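Local coordinates for cerato-platanin-like protein (Moniliophthora perniciosa, PDB 3SUK) that is of uncertain function but is a secreted fungal protein of the cerato-platanin family, built on a double-psi beta-barrel, at residues 10-15 / 36-41; 18-23 / 30-35; 2-7 / 111-116. All coordinates share one frame; numbering follows the deposited sequence.

Contact 1. Residues 10-15 / 36-41; sequences NTYDNA and PTFGSV
One backbone hydrogen bond joins the two loop segments. Gly-39 N donates to Ala-15 O at 2.8 Å, in the carbonyl plane and on a lone pair of the oxygen. The N-H...O angle of 147° shows a moderate bend. The chains are very close here: Ala-15 and Gly-39 have their CA atoms 3.9 Å apart. A CB on Gly-39 would run into Ala-15 CB, so the absence of a side chain is what permits this approach.

The apolar part of the contact is the ring of Phe-38. Its CG lies anti to the carbonyl carbon, which directs the ring at residues 11-15. Phe-38 CE2 meets Tyr-12 CD1 at 4.0 Å. The two rings are oblique, with their planes at 55° and centroids 5.8 Å apart. The methyl group CG2 of Thr-11 touches the same corner of the Phe-38 ring.

Backbone carbonyls also border this ring. Thr-11 O sits at its edge, near the ring plane, 3.5 Å from Phe-38 CE2. Asn-14 O comes in obliquely, 3.5 Å from Phe-38 CD2.

Polar side chains bond within each segment. Asn-10 ND2 donates to Asp-13 OD2 from above the carboxylate plane, within the 3-10 turn. Thr-37 OG1 accepts from Ser-40 N, an ST motif, while Ser-40 OG donates to Thr-37 O at 2.7 Å. Tyr-12 OH bonds to Asp-84, and both carboxylate oxygens of Asp-13 take backbone N-H groups, of Gln-94 and Ala-95.

The chemistry is that of a buried Phe-38 ring set against Tyr-12, Thr-11 and the carbonyls of Thr-11 and Asn-14. The polar groups of Asn-10, Tyr-12, Asp-13, Thr-37 and Ser-40 bond within their own segment or to other parts of the protein, and a single main-chain bond ties the two segments together.

Contact 2. Residues 18-23 / 30-35; sequences SMNTVA and GLSQRF
Met-19 makes the tight part of this contact. Its CB lies close to a backbone oxygen, with 3.2 Å between Met-19 CB and Phe-35 O. Met-19 CG is anti to the backbone N, and the chain then bends at chi2 (62°) and chi3 (75°). These bends bring Met-19 CE back to 3.5 Å from Phe-35 O. Met-19 CG rests on Leu-31 CB at 3.9 Å, the two side chains meeting at a slant. Met-19 CE reaches Phe-35 CB, also at 3.9 Å. Ile-83 of strand 74-83 touches both Met-19 and Leu-31, so this side faces the barrel. An alanine at Met-19 would remove CG, SD and CE, and would probably loosen the packing against Leu-31 and Phe-35. Both segments belong to the long loop between strands 4-8 and 47-50 of the double-psi beta-barrel fold. Residues 19-21 form a 3-10 turn; an ST turn, in which Ser-18 OG accepts from Asn-20 N, overlaps its start.

The outer side is polar and more exposed, and Asn-20 has no apolar packing across the contact. One short bond holds it: Ser-32 OG donates to Asn-20 OD1 at 2.7 Å, from 56° above the amide carbonyl plane and not on a lone pair. The same hydroxyl has a weak bond to Ser-25 O.

Contact 3. Residues 2-7 / 111-116; sequences GAVQLR and IDVQSQ
Strands 4-7 and 111-116 pair antiparallel, although their short axes make an angle of 120°, through four backbone hydrogen bonds, two between Val-4 and Val-113 (Val-113 N to Val-4 O at 2.8 Å) and two between Leu-6 and Ile-111, with Gln-5 and Asp-112 as the non-hydrogen-bonded pair between them, where Gln-5 CA-H points to Ile-111 O and Asp-112 CA-H to Val-4 O.

The apolar face carries Val-4, Leu-6, Ile-111 and Val-113. The valines meet at a slant, each using CG2, the branch between backbone N and carbonyl carbon; Val-4 CG2 and Val-113 CG2 are 3.6 Å apart. Val-4 CG2 also touches Ser-115 CB. Val-113 turns its other methyl, CG1, so that Val-113 CG1 meets Leu-6 CB at 3.9 Å. Leu-6 and Ile-111 run alongside each other. Leu-6 CB touches Ile-111 CG1 at 4.0 Å, and their tips meet as Leu-6 CD2 against Ile-111 CD1.

The other face is polar and more open to solvent. Gln-5 and Asp-112 run in the same direction, their amide and carboxylate planes turned 47° apart. Gln-5 CG lies 3.6 Å from Asp-112 OD1, a packing contact. Gln-114 bends at chi2, so that Gln-114 NE2 comes 3.6 Å from Ala-3 CA.

The pairing closes the sheet between its first and last strands, as part of the double-psi beta-barrel of the family. Strand 90-92 bonds along the far side of strand 4-8, and strand 64-71 does the same for strand 110-118. Leu-6 and Ile-111 pack against helix 94-101, on Met-97, while Leu-6 and Val-113 both rest on Ile-67 of strand 64-71.

The three contacts are nested along the chain: contact 2 lies inside the loop closed by contact 1, and contact 1 inside that closed by contact 3. Contacts 1 and 2 share the long loop between strands 4-8 and 47-50. Their centres are 10 Å apart and they touch, with a probable hydrogen bond from Met-19 N to Pro-36 O and packing of Val-41 on Met-19. Contact 3 has its centre about 22 Å and 25 Å from the centres of contacts 1 and 2. All three belong to one cerato-platanin domain, in which strand pairing and loop packing lie on opposite sides of the chain's centre.

Contact 1. Residues 10-15 / 36-41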
ATOM      1  N   ASN A  10      -8.645  -7.058  -1.643  1.00  7.93           N
ATOM      2  CA  ASN A  10      -9.730  -6.575  -0.804  1.00  8.54           C
ATOM      3  C   ASN A  10      -9.516  -6.793   0.698  1.00  8.13           C
ATOM      4  O   ASN A  10     -10.202  -6.238   1.465  1.00 10.17           O
ATOM      5  CB  ASN A  10     -11.069  -7.188  -1.233  1.00  9.23           C
ATOM      6  CG  ASN A  10     -11.501  -6.763  -2.620  1.00  8.65           C
ATOM      7  OD1 ASN A  10     -11.716  -7.598  -3.462  1.00  9.64           O
ATOM      8  ND2 ASN A  10     -11.602  -5.485  -2.850  1.00 10.08           N
ATOM      9  N   THR A  11      -8.528  -7.579   1.084  1.00  9.44           N
ATOM     10  CA  THR A  11      -8.139  -7.746   2.491  1.00 10.72           C
ATOM     11  C   THR A  11      -7.931  -6.335   3.050  1.00 10.61           C
ATOM     12  O   THR A  11      -8.425  -6.008   4.081  1.00 11.64           O
ATOM     13  CB  THR A  11      -6.767  -8.515   2.537  1.00 14.00           C
ATOM     14  OG1 THR A  11      -6.980  -9.872   2.151  1.00 20.48           O
ATOM     15  CG2 THR A  11      -6.199  -8.494   3.901  1.00 19.17           C
ATOM     16  N   TYR A  12      -7.266  -5.462   2.310  1.00  9.86           N
ATOM     17  CA  TYR A  12      -6.912  -4.121   2.800  1.00  8.84           C
ATOM     18  C   TYR A  12      -8.021  -3.079   2.798  1.00 10.51           C
ATOM     19  O   TYR A  12      -7.841  -2.033   3.319  1.00 12.60           O
ATOM     20  CB  TYR A  12      -5.655  -3.596   2.055  1.00  9.21           C
ATOM     21  CG  TYR A  12      -4.521  -4.611   2.038  1.00  8.95           C
ATOM     22  CD1 TYR A  12      -3.991  -5.125   3.217  1.00 11.47           C
ATOM     23  CD2 TYR A  12      -4.013  -5.087   0.848  1.00  8.12           C
ATOM     24  CE1 TYR A  12      -2.968  -6.070   3.191  1.00 11.32           C
ATOM     25  CE2 TYR A  12      -3.031  -6.031   0.827  1.00 10.18           C
ATOM     26  CZ  TYR A  12      -2.514  -6.536   1.979  1.00 10.34           C
ATOM     27  OH  TYR A  12      -1.520  -7.478   1.958  1.00 11.17           O
ATOM     28  N   ASP A  13      -9.126  -3.403   2.156  1.00  9.48           N
ATOM     29  CA  ASP A  13     -10.275  -2.493   2.044  1.00 12.79           C
ATOM     30  C   ASP A  13     -11.049  -2.381   3.327  1.00 13.76           C
ATOM     31  O   ASP A  13     -11.826  -1.498   3.492  1.00 15.40           O
ATOM     32  CB  ASP A  13     -11.206  -2.891   0.900  1.00  9.67           C
ATOM     33  CG  ASP A  13     -10.665  -2.457  -0.411  1.00  8.44           C
ATOM     34  OD1 ASP A  13     -10.682  -1.249  -0.634  1.00 10.98           O
ATOM     35  OD2 ASP A  13     -10.202  -3.288  -1.130  1.00  9.74           O
ATOM     36  N   ASN A  14     -10.779  -3.299   4.217  1.00 11.23           N
ATOM     37  CA  ASN A  14     -11.536  -3.410   5.458  1.00 13.56           C
ATOM     38  C   ASN A  14     -10.776  -2.748   6.632  1.00 12.65           C
ATOM     39  O   ASN A  14      -9.807  -3.259   7.116  1.00 15.22           O
ATOM     40  CB  ASN A  14     -11.876  -4.925   5.690  1.00 15.33           C
ATOM     41  CG  ASN A  14     -12.747  -5.569   4.514  1.00 14.13           C
ATOM     42  OD1 ASN A  14     -13.923  -5.288   4.381  1.00 17.16           O
ATOM     43  ND2 ASN A  14     -12.135  -6.393   3.696  1.00 12.75           N
ATOM     44  N   ALA A  15     -11.302  -1.619   7.105  1.00 12.99           N
ATOM     45  CA  ALA A  15     -10.667  -0.785   8.142  1.00 12.89           C
ATOM     46  C   ALA A  15     -10.398  -1.516   9.439  1.00 15.31           C
ATOM     47  O   ALA A  15      -9.477  -1.208  10.140  1.00 15.93           O
ATOM     48  CB  ALA A  15     -11.517   0.455   8.461  1.00 15.05           C
ATOM     49  N   PRO A  36      -2.814  -0.498  15.291  1.00 14.33           N
ATOM     50  CA  PRO A  36      -3.407  -1.822  15.563  1.00 13.81           C
ATOM     51  C   PRO A  36      -4.329  -2.369  14.459  1.00 13.47           C
ATOM     52  O   PRO A  36      -4.483  -3.544  14.294  1.00 13.67           O
ATOM     53  CB  PRO A  36      -4.154  -1.635  16.907  1.00 15.74           C
ATOM     54  CG  PRO A  36      -3.574  -0.488  17.536  1.00 18.90           C
ATOM     55  CD  PRO A  36      -3.058   0.444  16.391  1.00 14.26           C
ATOM     56  N   THR A  37      -4.927  -1.464  13.724  1.00 12.75           N
ATOM     57  CA  THR A  37      -5.825  -1.809  12.643  1.00 13.74           C
ATOM     58  C   THR A  37      -5.462  -1.102  11.314  1.00 12.36           C
ATOM     59  O   THR A  37      -4.864  -0.056  11.315  1.00 13.26           O
ATOM     60  CB  THR A  37      -7.287  -1.405  12.944  1.00 14.72           C
ATOM     61  OG1 THR A  37      -7.363  -0.002  13.083  1.00 16.84           O
ATOM     62  CG2 THR A  37      -7.860  -2.103  14.182  1.00 15.82           C
ATOM     63  N   PHE A  38      -5.922  -1.690  10.222  1.00 11.45           N
ATOM     64  CA  PHE A  38      -5.656  -1.144   8.900  1.00 11.97           C
ATOM     65  C   PHE A  38      -6.186   0.296   8.860  1.00 13.18           C
ATOM     66  O   PHE A  38      -5.520   1.182   8.392  1.00 13.02           O
ATOM     67  CB  PHE A  38      -6.348  -1.968   7.808  1.00 13.19           C
ATOM     68  CG  PHE A  38      -5.804  -3.353   7.618  1.00  9.91           C
ATOM     69  CD1 PHE A  38      -4.613  -3.746   8.177  1.00 11.27           C
ATOM     70  CD2 PHE A  38      -6.494  -4.238   6.847  1.00 11.95           C
ATOM     71  CE1 PHE A  38      -4.156  -4.999   7.958  1.00 10.76           C
ATOM     72  CE2 PHE A  38      -6.051  -5.473   6.635  1.00 11.28           C
ATOM     73  CZ  PHE A  38      -4.878  -5.876   7.194  1.00 12.26           C
ATOM     74  N   GLY A  39      -7.367   0.517   9.417  1.00 12.78           N
ATOM     75  CA  GLY A  39      -8.000   1.827   9.373  1.00 12.57           C
ATOM     76  C   GLY A  39      -7.253   2.908  10.160  1.00 11.44           C
ATOM     77  O   GLY A  39      -7.402   4.052   9.913  1.00 15.92           O
ATOM     78  N   SER A  40      -6.479   2.514  11.141  1.00 11.58           N
ATOM     79  CA  SER A  40      -5.624   3.423  11.880  1.00 12.06           C
ATOM     80  C   SER A  40      -4.365   3.959  11.159  1.00 13.10           C
ATOM     81  O   SER A  40      -3.775   4.908  11.581  1.00 13.95           O
ATOM     82  CB  SER A  40      -5.254   2.827  13.246  1.00 12.79           C
ATOM     83  OG  SER A  40      -4.266   1.840  13.146  1.00 15.88           O
ATOM     84  N   VAL A  41      -3.942   3.291  10.094  1.00 11.71           N
ATOM     85  CA  VAL A  41      -2.830   3.803   9.354  1.00 11.29           C
ATOM     86  C   VAL A  41      -3.274   5.178   8.796  1.00 11.59           C
ATOM     87  O   VAL A  41      -4.319   5.287   8.264  1.00 11.19           O
ATOM     88  CB  VAL A  41      -2.476   2.835   8.223  1.00 10.23           C
ATOM     89  CG1 VAL A  41      -1.293   3.399   7.464  1.00 10.43           C
ATOM     90  CG2 VAL A  41      -2.131   1.421   8.812  1.00 12.04           C
TER

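Contact 2. Residues 18-23 / 30-35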
ATOM      1  N   SER A  18      -6.947  -6.394  11.507  1.00 15.43           N
ATOM      2  CA  SER A  18      -5.848  -6.299  12.442  1.00 12.76           C
ATOM      3  C   SER A  18      -4.497  -6.323  11.769  1.00 11.68           C
ATOM      4  O   SER A  18      -4.257  -7.103  10.907  1.00 11.68           O
ATOM      5  CB  SER A  18      -5.926  -7.448  13.472  1.00 13.62           C
ATOM      6  OG  SER A  18      -4.806  -7.424  14.321  1.00 15.01           O
ATOM      7  N   MET A  19      -3.620  -5.490  12.266  1.00 11.24           N
ATOM      8  CA  MET A  19      -2.232  -5.423  11.825  1.00 10.40           C
ATOM      9  C   MET A  19      -1.486  -6.731  12.133  1.00 11.34           C
ATOM     10  O   MET A  19      -0.493  -6.996  11.604  1.00 11.75           O
ATOM     11  CB  MET A  19      -1.561  -4.192  12.430  1.00 12.28           C
ATOM     12  CG  MET A  19      -0.195  -3.795  11.760  1.00 12.17           C
ATOM     13  SD  MET A  19      -0.367  -3.355   9.958  1.00 12.10           S
ATOM     14  CE  MET A  19      -1.109  -1.715  10.128  1.00 15.60           C
ATOM     15  N   ASN A  20      -2.044  -7.531  13.043  1.00 12.48           N
ATOM     16  CA  ASN A  20      -1.509  -8.832  13.387  1.00 12.38           C
ATOM     17  C   ASN A  20      -1.694  -9.896  12.315  1.00 11.81           C
ATOM     18  O   ASN A  20      -1.133 -10.937  12.404  1.00 14.06           O
ATOM     19  CB  ASN A  20      -2.020  -9.288  14.754  1.00 12.08           C
ATOM     20  CG  ASN A  20      -1.453  -8.443  15.847  1.00 16.01           C
ATOM     21  OD1 ASN A  20      -0.309  -8.087  15.833  1.00 15.51           O
ATOM     22  ND2 ASN A  20      -2.296  -8.072  16.756  1.00 22.33           N
ATOM     23  N   THR A  21      -2.457  -9.561  11.289  1.00 12.79           N
ATOM     24  CA  THR A  21      -2.735 -10.453  10.160  1.00 13.64           C
ATOM     25  C   THR A  21      -1.759 -10.285   8.983  1.00 12.50           C
ATOM     26  O   THR A  21      -1.846 -11.011   8.040  1.00 15.36           O
ATOM     27  CB  THR A  21      -4.182 -10.281   9.570  1.00 14.81           C
ATOM     28  OG1 THR A  21      -4.329  -8.985   8.991  1.00 16.03           O
ATOM     29  CG2 THR A  21      -5.283 -10.484  10.617  1.00 15.12           C
ATOM     30  N   VAL A  22      -0.813  -9.350   9.085  1.00 11.53           N
ATOM     31  CA  VAL A  22       0.128  -9.065   8.013  1.00 10.54           C
ATOM     32  C   VAL A  22       1.555  -9.270   8.487  1.00 11.51           C
ATOM     33  O   VAL A  22       1.787  -9.495   9.610  1.00 11.48           O
ATOM     34  CB  VAL A  22      -0.063  -7.618   7.413  1.00 11.07           C
ATOM     35  CG1 VAL A  22      -1.436  -7.466   6.848  1.00 13.05           C
ATOM     36  CG2 VAL A  22       0.097  -6.577   8.524  1.00 11.90           C
ATOM     37  N   ALA A  23       2.497  -9.205   7.575  1.00 11.81           N
ATOM     38  CA  ALA A  23       3.872  -9.431   7.861  1.00 10.27           C
ATOM     39  C   ALA A  23       4.417  -8.428   8.895  1.00 11.28           C
ATOM     40  O   ALA A  23       5.244  -8.786   9.670  1.00 11.95           O
ATOM     41  CB  ALA A  23       4.663  -9.348   6.597  1.00 12.30           C
ATOM     42  N   GLY A  30       7.787  -4.133  13.370  1.00 10.37           N
ATOM     43  CA  GLY A  30       6.358  -4.316  13.252  1.00 12.69           C
ATOM     44  C   GLY A  30       5.543  -3.076  13.536  1.00 11.17           C
ATOM     45  O   GLY A  30       5.977  -2.188  14.214  1.00 12.08           O
ATOM     46  N   LEU A  31       4.382  -3.027  12.926  1.00 10.82           N
ATOM     47  CA  LEU A  31       3.505  -1.890  13.005  1.00 10.69           C
ATOM     48  C   LEU A  31       2.342  -2.019  13.961  1.00 11.92           C
ATOM     49  O   LEU A  31       1.659  -1.083  14.173  1.00 12.58           O
ATOM     50  CB  LEU A  31       2.958  -1.537  11.614  1.00 10.64           C
ATOM     51  CG  LEU A  31       4.043  -1.165  10.592  1.00 10.11           C
ATOM     52  CD1 LEU A  31       3.431  -0.977   9.206  1.00 10.65           C
ATOM     53  CD2 LEU A  31       4.747   0.075  10.996  1.00 11.48           C
ATOM     54  N   SER A  32       2.158  -3.201  14.529  1.00 12.16           N
ATOM     55  CA  SER A  32       0.944  -3.468  15.328  1.00 13.25           C
ATOM     56  C   SER A  32       0.817  -2.537  16.548  1.00 15.54           C
ATOM     57  O   SER A  32      -0.244  -2.229  16.952  1.00 14.75           O
ATOM     58  CB  SER A  32       0.873  -4.929  15.801  1.00 15.55           C
ATOM     59  OG  SER A  32       0.532  -5.752  14.718  1.00 17.48           O
ATOM     60  N   GLN A  33       1.912  -2.181  17.186  1.00 14.78           N
ATOM     61  CA  GLN A  33       1.785  -1.248  18.326  1.00 15.76           C
ATOM     62  C   GLN A  33       1.391   0.168  17.900  1.00 16.57           C
ATOM     63  O   GLN A  33       0.625   0.833  18.538  1.00 18.85           O
ATOM     64  CB  GLN A  33       3.010  -1.263  19.227  1.00 18.05           C
ATOM     65  CG  GLN A  33       3.118  -2.490  20.076  0.20 15.90           C
ATOM     66  CD  GLN A  33       1.836  -2.807  20.824  0.20 15.61           C
ATOM     67  OE1 GLN A  33       1.294  -1.968  21.505  0.20  8.77           O
ATOM     68  NE2 GLN A  33       1.324  -4.046  20.654  0.20 12.41           N
ATOM     69  N   ARG A  34       1.992   0.625  16.820  1.00 12.46           N
ATOM     70  CA  ARG A  34       1.689   1.925  16.285  1.00 13.17           C
ATOM     71  C   ARG A  34       0.291   2.024  15.719  1.00 13.92           C
ATOM     72  O   ARG A  34      -0.419   2.962  15.978  1.00 15.23           O
ATOM     73  CB  ARG A  34       2.745   2.293  15.200  1.00 12.42           C
ATOM     74  CG  ARG A  34       4.205   2.340  15.693  1.00 14.40           C
ATOM     75  CD  ARG A  34       5.182   2.665  14.593  1.00 13.60           C
ATOM     76  NE  ARG A  34       4.993   4.038  14.213  1.00 12.06           N
ATOM     77  CZ  ARG A  34       5.642   4.633  13.248  1.00 11.46           C
ATOM     78  NH1 ARG A  34       6.526   3.983  12.531  1.00 11.93           N
ATOM     79  NH2 ARG A  34       5.394   5.895  13.005  1.00 11.77           N
ATOM     80  N   PHE A  35      -0.056   1.035  14.901  1.00 13.05           N
ATOM     81  CA  PHE A  35      -1.310   1.022  14.151  1.00 13.20           C
ATOM     82  C   PHE A  35      -1.981  -0.333  14.288  1.00 11.98           C
ATOM     83  O   PHE A  35      -1.757  -1.224  13.516  1.00 13.23           O
ATOM     84  CB  PHE A  35      -1.004   1.312  12.662  1.00 13.19           C
ATOM     85  CG  PHE A  35      -0.159   2.554  12.459  1.00 10.64           C
ATOM     86  CD1 PHE A  35      -0.689   3.822  12.695  1.00 12.04           C
ATOM     87  CD2 PHE A  35       1.154   2.456  12.080  1.00 12.47           C
ATOM     88  CE1 PHE A  35       0.085   4.933  12.559  1.00 13.03           C
ATOM     89  CE2 PHE A  35       1.903   3.580  11.946  1.00 11.35           C
ATOM     90  CZ  PHE A  35       1.389   4.792  12.186  1.00 12.12           C
TER

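Contact 3. Residues 2-7 / 111-116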
ATOM      1  N   GLY A   2      11.936   2.629 -13.047  1.00 29.59           N
ATOM      2  CA  GLY A   2      11.171   1.735 -13.908  1.00 26.27           C
ATOM      3  C   GLY A   2       9.789   1.410 -13.305  1.00 26.18           C
ATOM      4  O   GLY A   2       9.499   1.682 -12.177  1.00 25.35           O
ATOM      5  N   ALA A   3       8.903   0.853 -14.087  1.00 24.30           N
ATOM      6  CA  ALA A   3       7.568   0.690 -13.581  1.00 21.18           C
ATOM      7  C   ALA A   3       7.506  -0.512 -12.630  1.00 20.14           C
ATOM      8  O   ALA A   3       8.344  -1.378 -12.676  1.00 21.43           O
ATOM      9  CB  ALA A   3       6.611   0.575 -14.728  1.00 23.75           C
ATOM     10  N   VAL A   4       6.532  -0.526 -11.731  1.00 14.32           N
ATOM     11  CA  VAL A   4       6.300  -1.686 -10.890  1.00 15.23           C
ATOM     12  C   VAL A   4       4.856  -2.127 -11.088  1.00 10.85           C
ATOM     13  O   VAL A   4       4.036  -1.339 -11.443  1.00 11.63           O
ATOM     14  CB  VAL A   4       6.656  -1.438  -9.387  1.00 19.29           C
ATOM     15  CG1 VAL A   4       7.983  -0.768  -9.265  1.00 21.48           C
ATOM     16  CG2 VAL A   4       5.623  -0.653  -8.696  1.00 20.46           C
ATOM     17  N   GLN A   5       4.586  -3.400 -10.873  1.00  9.44           N
ATOM     18  CA  GLN A   5       3.169  -3.827 -11.063  0.50  9.57           C
ATOM     19  C   GLN A   5       2.327  -3.509  -9.813  1.00  8.72           C
ATOM     20  O   GLN A   5       2.828  -3.423  -8.721  1.00  9.90           O
ATOM     21  CB  GLN A   5       3.056  -5.317 -11.418  0.50  8.87           C
ATOM     22  CG  GLN A   5       3.684  -5.780 -12.771  0.70 13.13           C
ATOM     23  CD  GLN A   5       2.950  -6.992 -13.240  0.70 25.05           C
ATOM     24  OE1 GLN A   5       2.960  -8.015 -12.560  0.70 24.78           O
ATOM     25  NE2 GLN A   5       2.168  -6.846 -14.332  0.70 25.68           N
ATOM     26  N   LEU A   6       1.065  -3.216 -10.068  1.00  8.49           N
ATOM     27  CA  LEU A   6       0.109  -2.926  -9.017  1.00  9.09           C
ATOM     28  C   LEU A   6      -1.197  -3.654  -9.297  1.00  8.27           C
ATOM     29  O   LEU A   6      -1.689  -3.570 -10.374  1.00  9.47           O
ATOM     30  CB  LEU A   6      -0.092  -1.408  -8.857  1.00  8.13           C
ATOM     31  CG  LEU A   6      -1.001  -1.007  -7.690  1.00  9.12           C
ATOM     32  CD1 LEU A   6      -0.539   0.286  -7.083  1.00  8.13           C
ATOM     33  CD2 LEU A   6      -2.436  -0.875  -8.111  1.00  8.53           C
ATOM     34  N   ARG A   7      -1.758  -4.276  -8.267  1.00  9.72           N
ATOM     35  CA  ARG A   7      -3.055  -4.944  -8.322  1.00  9.29           C
ATOM     36  C   ARG A   7      -3.731  -4.644  -6.978  1.00  7.85           C
ATOM     37  O   ARG A   7      -3.181  -3.958  -6.155  1.00  8.26           O
ATOM     38  CB  ARG A   7      -2.920  -6.458  -8.534  1.00 11.49           C
ATOM     39  CG  ARG A   7      -2.102  -7.103  -7.460  1.00 12.64           C
ATOM     40  CD  ARG A   7      -1.511  -8.510  -7.798  1.00 17.52           C
ATOM     41  NE  ARG A   7      -0.479  -8.556  -8.834  1.00 23.11           N
ATOM     42  CZ  ARG A   7       0.686  -7.876  -8.906  1.00 23.60           C
ATOM     43  NH1 ARG A   7       1.131  -6.903  -8.026  1.00 16.25           N
ATOM     44  NH2 ARG A   7       1.420  -8.152  -9.960  1.00 19.34           N
ATOM     45  N   ILE A 111      -2.000  -3.215 -13.288  1.00 11.36           N
ATOM     46  CA  ILE A 111      -1.432  -2.092 -14.011  1.00 10.87           C
ATOM     47  C   ILE A 111       0.058  -1.922 -13.698  1.00 11.07           C
ATOM     48  O   ILE A 111       0.580  -2.496 -12.760  1.00 11.10           O
ATOM     49  CB  ILE A 111      -2.190  -0.787 -13.731  1.00 11.23           C
ATOM     50  CG1 ILE A 111      -1.980  -0.383 -12.263  1.00  9.76           C
ATOM     51  CG2 ILE A 111      -3.656  -0.892 -14.186  1.00 13.91           C
ATOM     52  CD1 ILE A 111      -2.607   0.902 -11.849  1.00 11.13           C
ATOM     53  N   ASP A 112       0.740  -1.161 -14.529  1.00 10.71           N
ATOM     54  CA  ASP A 112       2.117  -0.766 -14.279  1.00 10.55           C
ATOM     55  C   ASP A 112       2.112   0.667 -13.762  1.00 10.75           C
ATOM     56  O   ASP A 112       1.558   1.505 -14.364  1.00 14.05           O
ATOM     57  CB  ASP A 112       2.937  -0.840 -15.564  1.00 13.99           C
ATOM     58  CG  ASP A 112       3.174  -2.217 -15.983  1.00 20.72           C
ATOM     59  OD1 ASP A 112       3.247  -3.067 -15.154  1.00 23.42           O
ATOM     60  OD2 ASP A 112       3.294  -2.429 -17.173  1.00 33.73           O
ATOM     61  N   VAL A 113       2.733   0.888 -12.623  1.00  9.65           N
ATOM     62  CA  VAL A 113       2.771   2.217 -12.036  1.00  9.49           C
ATOM     63  C   VAL A 113       4.190   2.706 -11.858  1.00  9.06           C
ATOM     64  O   VAL A 113       5.089   1.968 -11.987  1.00 12.31           O
ATOM     65  CB  VAL A 113       2.033   2.272 -10.677  1.00  9.52           C
ATOM     66  CG1 VAL A 113       0.583   1.854 -10.863  1.00 10.71           C
ATOM     67  CG2 VAL A 113       2.731   1.378  -9.587  1.00 10.89           C
ATOM     68  N   GLN A 114       4.330   3.995 -11.657  1.00  8.92           N
ATOM     69  CA  GLN A 114       5.570   4.566 -11.221  1.00 10.12           C
ATOM     70  C   GLN A 114       5.506   4.740  -9.692  1.00 10.99           C
ATOM     71  O   GLN A 114       4.515   5.124  -9.149  1.00 12.99           O
ATOM     72  CB  GLN A 114       5.831   5.902 -11.920  1.00 12.65           C
ATOM     73  CG  GLN A 114       6.186   5.769 -13.373  1.00 16.79           C
ATOM     74  CD  GLN A 114       7.509   5.101 -13.600  1.00 23.57           C
ATOM     75  OE1 GLN A 114       8.484   5.435 -12.990  1.00 27.46           O
ATOM     76  NE2 GLN A 114       7.532   4.148 -14.496  1.00 24.95           N
ATOM     77  N   SER A 115       6.566   4.344  -9.030  1.00 10.18           N
ATOM     78  CA  SER A 115       6.610   4.400  -7.586  1.00  9.67           C
ATOM     79  C   SER A 115       7.923   5.058  -7.137  1.00 10.78           C
ATOM     80  O   SER A 115       8.989   4.749  -7.621  1.00 12.09           O
ATOM     81  CB  SER A 115       6.501   2.975  -7.027  1.00 12.62           C
ATOM     82  OG  SER A 115       6.678   2.975  -5.620  1.00 15.26           O
ATOM     83  N   GLN A 116       7.778   5.965  -6.187  1.00 11.04           N
ATOM     84  CA  GLN A 116       8.896   6.631  -5.574  1.00  9.82           C
ATOM     85  C   GLN A 116       8.718   6.598  -4.053  1.00 10.18           C
ATOM     86  O   GLN A 116       7.809   7.208  -3.580  1.00 11.03           O
ATOM     87  CB  GLN A 116       8.895   8.100  -6.043  1.00 12.77           C
ATOM     88  CG  GLN A 116      10.042   8.908  -5.550  1.00 16.81           C
ATOM     89  CD  GLN A 116      11.360   8.168  -5.714  1.00 16.10           C
ATOM     90  OE1 GLN A 116      11.831   7.968  -6.820  1.00 21.71           O
ATOM     91  NE2 GLN A 116      11.935   7.736  -4.624  1.00 24.06           N
TER